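PDB 3Q1X: serine acetyltransferase from Entamoeba histolytica, which catalyses acetyl transfer from acetyl-CoA to the hydroxyl group of L-serine, forming the O-acetylserine used in cysteine biosynthesis. Local coordinates for the interface of chains A and B. Coordinates in Å, arbitrary orientation; residue numbers count along the deposited sequence, not the author numbering. Chains: chain A/B, Serine acetyltransferase.

Contact 1: the interface of chains A and B. Residues chain A 159, 163, 182-183, 201; chain B 163, 182, 201.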
loop_
_atom_site.group_PDB
_atom_site.type_symbol
_atom_site.label_atom_id
_atom_site.label_comp_id
_atom_site.label_asym_id
_atom_site.label_seq_id
_atom_site.Cartn_x
_atom_site.Cartn_y
_atom_site.Cartn_z
ATOM N N HIS A 159 1.998 6.805 -4.292
ATOM C CA HIS A 159 2.649 5.881 -3.383
ATOM C C HIS A 159 1.649 5.231 -2.406
ATOM O O HIS A 159 1.630 4.010 -2.246
ATOM C CB HIS A 159 3.755 6.665 -2.658
ATOM C CG HIS A 159 4.811 5.828 -2.004
ATOM N ND1 HIS A 159 5.024 4.497 -2.294
ATOM C CD2 HIS A 159 5.755 6.170 -1.098
ATOM C CE1 HIS A 159 6.031 4.049 -1.565
ATOM N NE2 HIS A 159 6.494 5.044 -0.832
ATOM N N SER A 163 1.126 1.731 -3.815
ATOM C CA SER A 163 2.394 1.225 -3.242
ATOM C C SER A 163 3.534 1.194 -4.263
ATOM O O SER A 163 4.538 0.497 -4.059
ATOM C CB SER A 163 2.217 -0.158 -2.583
ATOM O OG SER A 163 1.074 -0.202 -1.752
ATOM N N VAL A 182 3.233 -3.446 -6.434
ATOM C CA VAL A 182 3.573 -3.191 -5.036
ATOM C C VAL A 182 5.072 -3.364 -4.802
ATOM O O VAL A 182 5.658 -4.397 -5.169
ATOM C CB VAL A 182 2.734 -4.034 -4.063
ATOM C CG1 VAL A 182 3.296 -3.946 -2.656
ATOM C CG2 VAL A 182 1.291 -3.546 -4.069
ATOM N N GLY A 183 5.682 -2.345 -4.206
ATOM C CA GLY A 183 7.104 -2.378 -3.854
ATOM C C GLY A 183 8.054 -1.874 -4.921
ATOM O O GLY A 183 9.266 -1.842 -4.685
ATOM N N SER A 201 7.889 -5.390 -6.511
ATOM C CA SER A 201 9.093 -5.415 -5.679
ATOM C C SER A 201 10.416 -5.133 -6.397
ATOM O O SER A 201 11.490 -5.484 -5.885
ATOM C CB SER A 201 9.171 -6.758 -4.938
ATOM O OG SER A 201 8.229 -6.799 -3.884
ATOM N N SER B 163 2.052 1.280 3.601
ATOM C CA SER B 163 2.510 -0.111 3.381
ATOM C C SER B 163 3.714 -0.482 4.250
ATOM O O SER B 163 4.422 -1.455 3.955
ATOM C CB SER B 163 2.806 -0.392 1.893
ATOM O OG SER B 163 1.774 0.086 1.053
ATOM N N VAL B 182 7.812 0.792 1.437
ATOM C CA VAL B 182 6.857 -0.262 1.104
ATOM C C VAL B 182 7.448 -1.640 1.395
ATOM O O VAL B 182 8.562 -1.961 0.949
ATOM C CB VAL B 182 6.334 -0.149 -0.338
ATOM C CG1 VAL B 182 5.568 -1.398 -0.729
ATOM C CG2 VAL B 182 5.426 1.068 -0.462
ATOM N N SER B 201 11.026 -3.095 1.590
ATOM C CA SER B 201 10.995 -4.558 1.610
ATOM C C SER B 201 11.887 -5.238 2.654
ATOM O O SER B 201 12.210 -6.427 2.517
ATOM C CB SER B 201 11.322 -5.093 0.209
ATOM O OG SER B 201 10.223 -4.907 -0.663
HETATM O O HOH W 1 2.085 2.944 0.394
HETATM O O HOH W 2 10.599 -2.966 -2.602
#
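A:Ser163 and B:Ser163 meet hydroxyl to hydroxyl, OG to OG at 2.9 Å, in a hydrogen bond whose donor is not decided. Beside them B:Val182 pushes its two methyls into chain A. Its CG2 faces the imidazole corner of A:His159, lying 3.2 Å from CE1, a tight fit, with ND1 and NE2 standing farther back; the side chains lie antiparallel. The other methyl, CG1, rests on the bare backbone of A:Gly183, 3.6 Å from its CA, and also reaches CG1 of A:Val182 at 3.9 Å, where the valines cross at about a right angle. With CG1 anti to the backbone N (chi1 169°), B:Val182 sends one branch toward the glycine and the other toward the histidine. Two waters extend the polar contact. Water 1 lies 2.9 Å from OG of B:Ser163 and bridges it to the carbonyl O of A:His159, in the last turn of helix 150-162. Water 2 lies 2.8 Å from OG of B:Ser201 and 2.7 Å from O of A:Gly183, bridging the two. Behind this shell, the serines at 163 and 201 and A:Gly183 sit in turns with positive phi, a backbone shape that probably helps to turn their groups toward the partner. The patch joins beta-helix turns and the end of helix 150-162 across two subunits and probably helps to hold together the trimer typical of hexapeptide-repeat acyltransferases.

Contact 2: the interface of chains A and B. Residues chain A 215-216, 218; chain B 111-112, 114, 117.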
loop_
_atom_site.group_PDB
_atom_site.type_symbol
_atom_site.label_atom_id
_atom_site.label_comp_id
_atom_site.label_asym_id
_atom_site.label_seq_id
_atom_site.Cartn_x
_atom_site.Cartn_y
_atom_site.Cartn_z
ATOM N N VAL A 215 25.817 13.665 6.877
ATOM C CA VAL A 215 24.886 14.197 5.861
ATOM C C VAL A 215 25.289 13.956 4.395
ATOM O O VAL A 215 26.225 14.583 3.874
ATOM C CB VAL A 215 24.614 15.710 6.075
ATOM C CG1 VAL A 215 23.411 16.149 5.255
ATOM C CG2 VAL A 215 24.398 16.026 7.557
ATOM N N ILE A 216 24.545 13.081 3.721
ATOM C CA ILE A 216 24.908 12.649 2.367
ATOM C C ILE A 216 24.773 13.766 1.341
ATOM O O ILE A 216 23.918 14.645 1.479
ATOM C CB ILE A 216 24.099 11.412 1.909
ATOM C CG1 ILE A 216 24.261 10.269 2.911
ATOM C CG2 ILE A 216 24.569 10.939 0.524
ATOM C CD1 ILE A 216 23.151 9.249 2.860
ATOM N N ARG A 218 23.822 15.936 -1.753
ATOM C CA ARG A 218 22.504 16.097 -2.353
ATOM C C ARG A 218 22.559 15.797 -3.835
ATOM O O ARG A 218 23.470 16.241 -4.535
ATOM C CB ARG A 218 21.939 17.496 -2.097
ATOM C CG ARG A 218 22.141 17.973 -0.663
ATOM C CD ARG A 218 22.030 16.816 0.330
ATOM N NE ARG A 218 20.672 16.628 0.782
ATOM C CZ ARG A 218 20.272 15.704 1.652
ATOM N NH1 ARG A 218 21.122 14.830 2.194
ATOM N NH2 ARG A 218 18.998 15.660 1.971
ATOM N N TYR B 111 16.753 13.503 6.547
ATOM C CA TYR B 111 17.423 14.424 5.643
ATOM C C TYR B 111 18.872 13.985 5.398
ATOM O O TYR B 111 19.340 13.982 4.253
ATOM C CB TYR B 111 17.346 15.859 6.163
ATOM C CG TYR B 111 17.981 16.857 5.228
ATOM C CD1 TYR B 111 17.248 17.449 4.192
ATOM C CD2 TYR B 111 19.323 17.204 5.368
ATOM C CE1 TYR B 111 17.846 18.370 3.319
ATOM C CE2 TYR B 111 19.925 18.122 4.506
ATOM C CZ TYR B 111 19.192 18.698 3.489
ATOM O OH TYR B 111 19.813 19.596 2.647
ATOM N N ALA B 112 19.555 13.588 6.470
ATOM C CA ALA B 112 20.958 13.167 6.383
ATOM C C ALA B 112 21.170 11.903 5.553
ATOM O O ALA B 112 22.253 11.710 4.988
ATOM C CB ALA B 112 21.549 13.003 7.767
ATOM N N ASP B 114 19.107 10.854 2.906
ATOM C CA ASP B 114 18.396 10.902 1.623
ATOM C C ASP B 114 18.803 12.071 0.705
ATOM O O ASP B 114 18.360 13.210 0.901
ATOM C CB ASP B 114 16.881 10.945 1.844
ATOM C CG ASP B 114 16.094 10.817 0.538
ATOM O OD1 ASP B 114 16.697 10.454 -0.500
ATOM O OD2 ASP B 114 14.871 11.089 0.545
ATOM N N ALA B 117 16.041 14.520 -0.582
ATOM C CA ALA B 117 15.296 15.446 0.278
ATOM C C ALA B 117 15.822 16.878 0.155
ATOM O O ALA B 117 16.999 17.118 0.396
ATOM C CB ALA B 117 15.323 14.988 1.751
#
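The C-terminal end of helix 82-113, at B:Tyr111 and B:Ala112, receives A:Ile216 and A:Arg218 from the long loop that interrupts the beta-helix of chain A between strands 203-205 and 225-226. The loop backbone is pinned by N of A:Ile216, which donates to the carbonyl O of B:Ala112 at 3.0 Å, nearly straight (171° at H). A:Arg218 folds back, its chain bent at chi2 and chi3, and carries its guanidinium end-on to the carbonyl O of B:Tyr111. NH1 and NH2 both donate to that one oxygen, each at 2.9 Å, from the same face of its carbonyl plane, in a fork of two clearly bent bonds. NH2 also donates to O of B:Ala117, while NH1 is steadied within its own chain by O of A:Ile216. The phenol ring of the same B:Tyr111 lies against one guanidinium face, the planes 27° apart, and NH2 stands over the ring centre, 3.2 Å from its centroid, in a cation-pi contact. A carbonyl of the helix end, one from the loop after it, one from chain A and an aromatic face surround the guanidinium, a setting that would probably stabilise its positive charge. Alongside, A:Val215 sets CG1 4.0 Å from CA of B:Ala112. O of B:Asp114 lies over the other guanidinium face, 2.7 Å from NH2 of A:Arg218, where no N-H points, so the pair is not a hydrogen bond.

Contact 3: the interface of chains A and B. Residues chain A 208-210; chain B 195-197, 230-231.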
loop_
_atom_site.group_PDB
_atom_site.type_symbol
_atom_site.label_atom_id
_atom_site.label_comp_id
_atom_site.label_asym_id
_atom_site.label_seq_id
_atom_site.Cartn_x
_atom_site.Cartn_y
_atom_site.Cartn_z
ATOM N N HIS A 208 22.248 3.731 0.554
ATOM C CA HIS A 208 23.309 4.520 1.150
ATOM C C HIS A 208 23.698 4.009 2.525
ATOM O O HIS A 208 23.005 4.230 3.517
ATOM C CB HIS A 208 22.928 5.995 1.170
ATOM C CG HIS A 208 22.585 6.524 -0.185
ATOM N ND1 HIS A 208 21.294 6.823 -0.562
ATOM C CD2 HIS A 208 23.357 6.746 -1.273
ATOM C CE1 HIS A 208 21.291 7.233 -1.819
ATOM N NE2 HIS A 208 22.531 7.199 -2.272
ATOM N N PHE A 209 24.817 3.299 2.557
ATOM C CA PHE A 209 25.362 2.812 3.811
ATOM C C PHE A 209 25.932 3.974 4.600
ATOM O O PHE A 209 26.637 4.834 4.056
ATOM C CB PHE A 209 26.407 1.729 3.563
ATOM C CG PHE A 209 25.853 0.514 2.889
ATOM C CD1 PHE A 209 24.991 -0.340 3.569
ATOM C CD2 PHE A 209 26.171 0.233 1.567
ATOM C CE1 PHE A 209 24.467 -1.468 2.947
ATOM C CE2 PHE A 209 25.652 -0.891 0.932
ATOM C CZ PHE A 209 24.801 -1.747 1.627
ATOM N N GLN A 210 25.600 3.997 5.887
ATOM C CA GLN A 210 25.925 5.127 6.737
ATOM C C GLN A 210 27.417 5.420 6.773
ATOM O O GLN A 210 28.230 4.563 7.131
ATOM C CB GLN A 210 25.395 4.911 8.152
ATOM C CG GLN A 210 23.895 5.052 8.266
ATOM C CD GLN A 210 23.404 4.777 9.666
ATOM O OE1 GLN A 210 23.805 5.450 10.620
ATOM N NE2 GLN A 210 22.530 3.784 9.800
ATOM N N TRP B 195 20.028 5.585 15.058
ATOM C CA TRP B 195 20.593 5.712 13.716
ATOM C C TRP B 195 20.428 4.460 12.860
ATOM O O TRP B 195 21.382 3.979 12.243
ATOM C CB TRP B 195 22.068 6.145 13.784
ATOM C CG TRP B 195 22.235 7.606 13.933
ATOM C CD1 TRP B 195 22.621 8.276 15.051
ATOM C CD2 TRP B 195 22.038 8.591 12.916
ATOM N NE1 TRP B 195 22.679 9.627 14.799
ATOM C CE2 TRP B 195 22.324 9.847 13.492
ATOM C CE3 TRP B 195 21.644 8.532 11.569
ATOM C CZ2 TRP B 195 22.223 11.043 12.771
ATOM C CZ3 TRP B 195 21.542 9.725 10.849
ATOM C CH2 TRP B 195 21.833 10.961 11.455
ATOM N N CYS B 196 19.214 3.926 12.834
ATOM C CA CYS B 196 18.908 2.807 11.959
ATOM C C CYS B 196 18.328 3.355 10.671
ATOM O O CYS B 196 17.417 4.190 10.690
ATOM C CB CYS B 196 17.942 1.825 12.618
ATOM S SG CYS B 196 17.747 0.293 11.701
ATOM N N ARG B 197 18.899 2.919 9.555
ATOM C CA ARG B 197 18.428 3.303 8.235
ATOM C C ARG B 197 17.904 2.065 7.527
ATOM O O ARG B 197 18.648 1.111 7.306
ATOM C CB ARG B 197 19.564 3.934 7.427
ATOM C CG ARG B 197 19.136 4.554 6.113
ATOM C CD ARG B 197 20.323 5.219 5.434
ATOM N NE ARG B 197 20.871 6.311 6.239
ATOM C CZ ARG B 197 22.026 6.926 6.008
ATOM N NH1 ARG B 197 22.802 6.558 4.992
ATOM N NH2 ARG B 197 22.412 7.909 6.806
ATOM N N VAL B 230 23.069 0.964 12.111
ATOM C CA VAL B 230 22.848 -0.167 11.228
ATOM C C VAL B 230 22.090 0.297 9.996
ATOM O O VAL B 230 21.129 1.071 10.102
ATOM C CB VAL B 230 22.061 -1.283 11.942
ATOM C CG1 VAL B 230 21.666 -2.408 10.979
ATOM C CG2 VAL B 230 22.866 -1.817 13.119
ATOM N N THR B 231 22.540 -0.163 8.834
ATOM C CA THR B 231 21.836 0.087 7.576
ATOM C C THR B 231 21.379 -1.234 6.979
ATOM O O THR B 231 22.182 -2.156 6.784
ATOM C CB THR B 231 22.709 0.860 6.568
ATOM O OG1 THR B 231 23.292 1.987 7.222
ATOM C CG2 THR B 231 21.879 1.346 5.378
#
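A:Gln210 reaches into chain B between B:Thr231 and B:Arg197, which lie on the adjacent strands 231-232 and 197-198 of the beta-helix. Its CB passes the hydroxyl of B:Thr231. CG comes closer to that OG1 and also caps the guanidinium of B:Arg197 over its centre, 3.4 Å above the plane. Beyond CG the chain is extended (chi2 178°), carrying CD to within 3.4 Å of the carbonyl O of B:Trp195. The tip sits against B:Trp195: NE2 donates at 2.7 Å to its O, and OE1 lies beside its CB, 3.7 Å away. The accepting oxygen lies in the amide plane, but NE2 stands above the plane of the peptide carbonyl. NE2 also donates to OG1 of B:Thr231, 3.2 Å away and more bent (137° at H). O of B:Val230 is near as well, though no N-H of NE2 points at it. The amide thus has acceptors from two neighbouring coils, which probably fixes its rotation. B:Arg197, bent at chi3, binds in return the backbone of A:His208, a residue of the serine pocket, and so may help position that segment. NH1 of B:Arg197 donates a hydrogen bond to O of A:His208 at 2.8 Å, from above the carbonyl plane, 50° out of it.

Contacts 2 and 3 lie about 12 Å apart, measured between the centres of their C-alpha atoms, and draw on the same loop of chain A between strands 203-205 and 225-226. Chain B meets it with a helix end in contact 2 and with beta-helix coils in contact 3, so the loop is tied at two points beside the serine pocket. Contact 1 stands about 22 Å from contact 2 and 20 Å from contact 3 and joins turns of both subunits. Repeated round the deposited three-chain assembly, contacts 2 and 3 may help to shape the loop beside the serine pocket.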